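Local atomic coordinates of type II restriction enzyme BsoBI (Geobacillus stearothermophilus, PDB entry 1DC1), a protein that recognises the degenerate double-stranded DNA sequence 5'-CYCGRG-3' as a homodimer and cleaves it after the first cytosine. Residues L17-Y21 with E22-A26. Residues are numbered along the deposited sequence; the frame is centred on the assembly and turned at random.
Sequences LKTTY and EEYRA
Thr20 and Glu23 meet through hydrogen bonding at the point where a loop turns into a helix. Thr20 OG1 accepts from Glu23 N at 3.2 Å, with an N-H...O angle of 152°. Its chi1 of 66° sets the hydroxyl between the backbone N and the carbonyl carbon, where it caps an amide of the first turn; a short hydroxylated residue suits this place. The methylene of Glu23 lies beside the same hydroxyl, OG1 to CB 3.3 Å. Two backbone bonds then start the helical pattern: Tyr24 N to Thr20 O at 3.1 Å, and Arg25 N to Tyr21 O at 3.0 Å, the second nearly straight.

The nonpolar contact is a CH-pi interaction. Thr19 CG2 sits 3.5 Å from the centroid of the Tyr24 ring and only 7° off its normal, while CB rests nearer the phenol end, 3.4 Å from Tyr24 CZ. The methyl is directed anti to the backbone N, which leaves OG1 to bond with Ala282 O and Ile284 N; threonine thus serves both needs. Tyrosine offers a flat face to this methyl and a hydroxyl to Glu285, so replacing Tyr24 by an alanine would probably leave the methyl without its aromatic cover and that carboxylate without its phenol partner.

Within the same first turn, Glu22 and Arg25 pair their charges. In one of its two modelled conformers, Arg25 forms a salt bridge from NH1 to Glu22 OE1 at 3.1 Å, on the syn side and close to the guanidinium plane; its long chain lets NE also pair with Asp90 of the second subunit.

The Thr20 bond is a threonine N-cap opening helix 21-53; the Thr19-Tyr24 packing and the Arg25 pairings fasten this start to the 282-285 loop and the dimer partner.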
loop_
_atom_site.group_PDB
_atom_site.type_symbol
_atom_site.label_atom_id
_atom_site.label_comp_id
_atom_site.label_asym_id
_atom_site.label_seq_id
_atom_site.Cartn_x
_atom_site.Cartn_y
_atom_site.Cartn_z
ATOM N N LEU D 17 22.086 -9.346 1.036
ATOM C CA LEU D 17 20.634 -9.303 0.881
ATOM C C LEU D 17 20.086 -8.043 0.172
ATOM O O LEU D 17 18.993 -8.044 -0.363
ATOM C CB LEU D 17 20.021 -9.359 2.251
ATOM C CG LEU D 17 19.442 -10.646 2.834
ATOM C CD1 LEU D 17 19.154 -11.780 1.781
ATOM C CD2 LEU D 17 20.403 -11.002 3.942
ATOM N N LYS D 18 20.846 -6.959 0.204
ATOM C CA LYS D 18 20.434 -5.686 -0.372
ATOM C C LYS D 18 20.240 -5.674 -1.911
ATOM O O LYS D 18 21.087 -6.164 -2.664
ATOM C CB LYS D 18 21.503 -4.656 0.024
ATOM C CG LYS D 18 21.097 -3.551 0.907
ATOM C CD LYS D 18 20.838 -2.325 0.050
ATOM C CE LYS D 18 21.370 -1.090 0.710
ATOM N NZ LYS D 18 20.523 0.052 0.289
ATOM N N THR D 19 19.141 -5.079 -2.385
ATOM C CA THR D 19 18.890 -4.971 -3.831
ATOM C C THR D 19 19.834 -3.888 -4.351
ATOM O O THR D 19 20.071 -2.852 -3.660
ATOM C CB THR D 19 17.431 -4.529 -4.128
ATOM O OG1 THR D 19 16.529 -5.486 -3.574
ATOM C CG2 THR D 19 17.193 -4.428 -5.588
ATOM N N THR D 20 20.371 -4.105 -5.548
ATOM C CA THR D 20 21.296 -3.131 -6.102
ATOM C C THR D 20 20.556 -2.043 -6.873
ATOM O O THR D 20 19.378 -2.209 -7.243
ATOM C CB THR D 20 22.282 -3.782 -7.072
ATOM O OG1 THR D 20 21.554 -4.261 -8.196
ATOM C CG2 THR D 20 23.030 -4.950 -6.426
ATOM N N TYR D 21 21.258 -0.930 -7.115
ATOM C CA TYR D 21 20.700 0.163 -7.879
ATOM C C TYR D 21 20.297 -0.306 -9.307
ATOM O O TYR D 21 19.205 0.018 -9.801
ATOM C CB TYR D 21 21.734 1.281 -7.915
ATOM C CG TYR D 21 21.187 2.467 -8.626
ATOM C CD1 TYR D 21 20.319 3.337 -7.984
ATOM C CD2 TYR D 21 21.418 2.642 -9.978
ATOM C CE1 TYR D 21 19.680 4.356 -8.675
ATOM C CE2 TYR D 21 20.782 3.665 -10.688
ATOM C CZ TYR D 21 19.918 4.507 -10.026
ATOM O OH TYR D 21 19.285 5.494 -10.736
ATOM N N GLU D 22 21.146 -1.097 -9.955
ATOM C CA GLU D 22 20.797 -1.551 -11.289
ATOM C C GLU D 22 19.579 -2.469 -11.346
ATOM O O GLU D 22 18.805 -2.423 -12.326
ATOM C CB GLU D 22 22.006 -2.213 -11.941
ATOM C CG GLU D 22 23.016 -1.157 -12.422
ATOM C CD GLU D 22 22.390 -0.035 -13.314
ATOM O OE1 GLU D 22 21.391 -0.290 -14.040
ATOM O OE2 GLU D 22 22.911 1.108 -13.285
ATOM N N GLU D 23 19.402 -3.278 -10.298
ATOM C CA GLU D 23 18.271 -4.171 -10.226
ATOM C C GLU D 23 16.985 -3.343 -10.035
ATOM O O GLU D 23 15.936 -3.664 -10.582
ATOM C CB GLU D 23 18.472 -5.175 -9.091
ATOM C CG GLU D 23 19.043 -6.534 -9.563
ATOM C CD GLU D 23 18.839 -6.840 -11.092
ATOM O OE1 GLU D 23 17.717 -7.251 -11.477
ATOM O OE2 GLU D 23 19.802 -6.668 -11.905
ATOM N N TYR D 24 17.076 -2.279 -9.247
ATOM C CA TYR D 24 15.925 -1.391 -9.041
ATOM C C TYR D 24 15.536 -0.713 -10.385
ATOM O O TYR D 24 14.364 -0.715 -10.760
ATOM C CB TYR D 24 16.233 -0.311 -7.968
ATOM C CG TYR D 24 16.023 -0.772 -6.519
ATOM C CD1 TYR D 24 14.825 -1.406 -6.124
ATOM C CD2 TYR D 24 17.006 -0.594 -5.554
ATOM C CE1 TYR D 24 14.612 -1.851 -4.809
ATOM C CE2 TYR D 24 16.785 -1.047 -4.214
ATOM C CZ TYR D 24 15.590 -1.668 -3.867
ATOM O OH TYR D 24 15.361 -2.089 -2.594
ATOM N N ARG D 25 16.502 -0.121 -11.089
ATOM C CA ARG D 25 16.216 0.501 -12.369
ATOM C C ARG D 25 15.619 -0.535 -13.341
ATOM O O ARG D 25 14.591 -0.272 -14.013
ATOM C CB ARG D 25 17.508 1.119 -12.899
ATOM C CG ARG D 25 17.431 1.634 -14.281
ATOM C CD ARG D 25 18.737 2.345 -14.626
ATOM N NE ARG D 25 18.712 2.634 -16.059
ATOM C CZ ARG D 25 19.324 1.902 -16.984
ATOM N NH1 ARG D 25 20.019 0.837 -16.615
ATOM N NH2 ARG D 25 19.190 2.185 -18.280
ATOM N N ALA D 26 16.233 -1.719 -13.420
ATOM C CA ALA D 26 15.697 -2.760 -14.306
ATOM C C ALA D 26 14.234 -3.081 -13.967
ATOM O O ALA D 26 13.423 -3.223 -14.868
ATOM C CB ALA D 26 16.548 -4.025 -14.197
#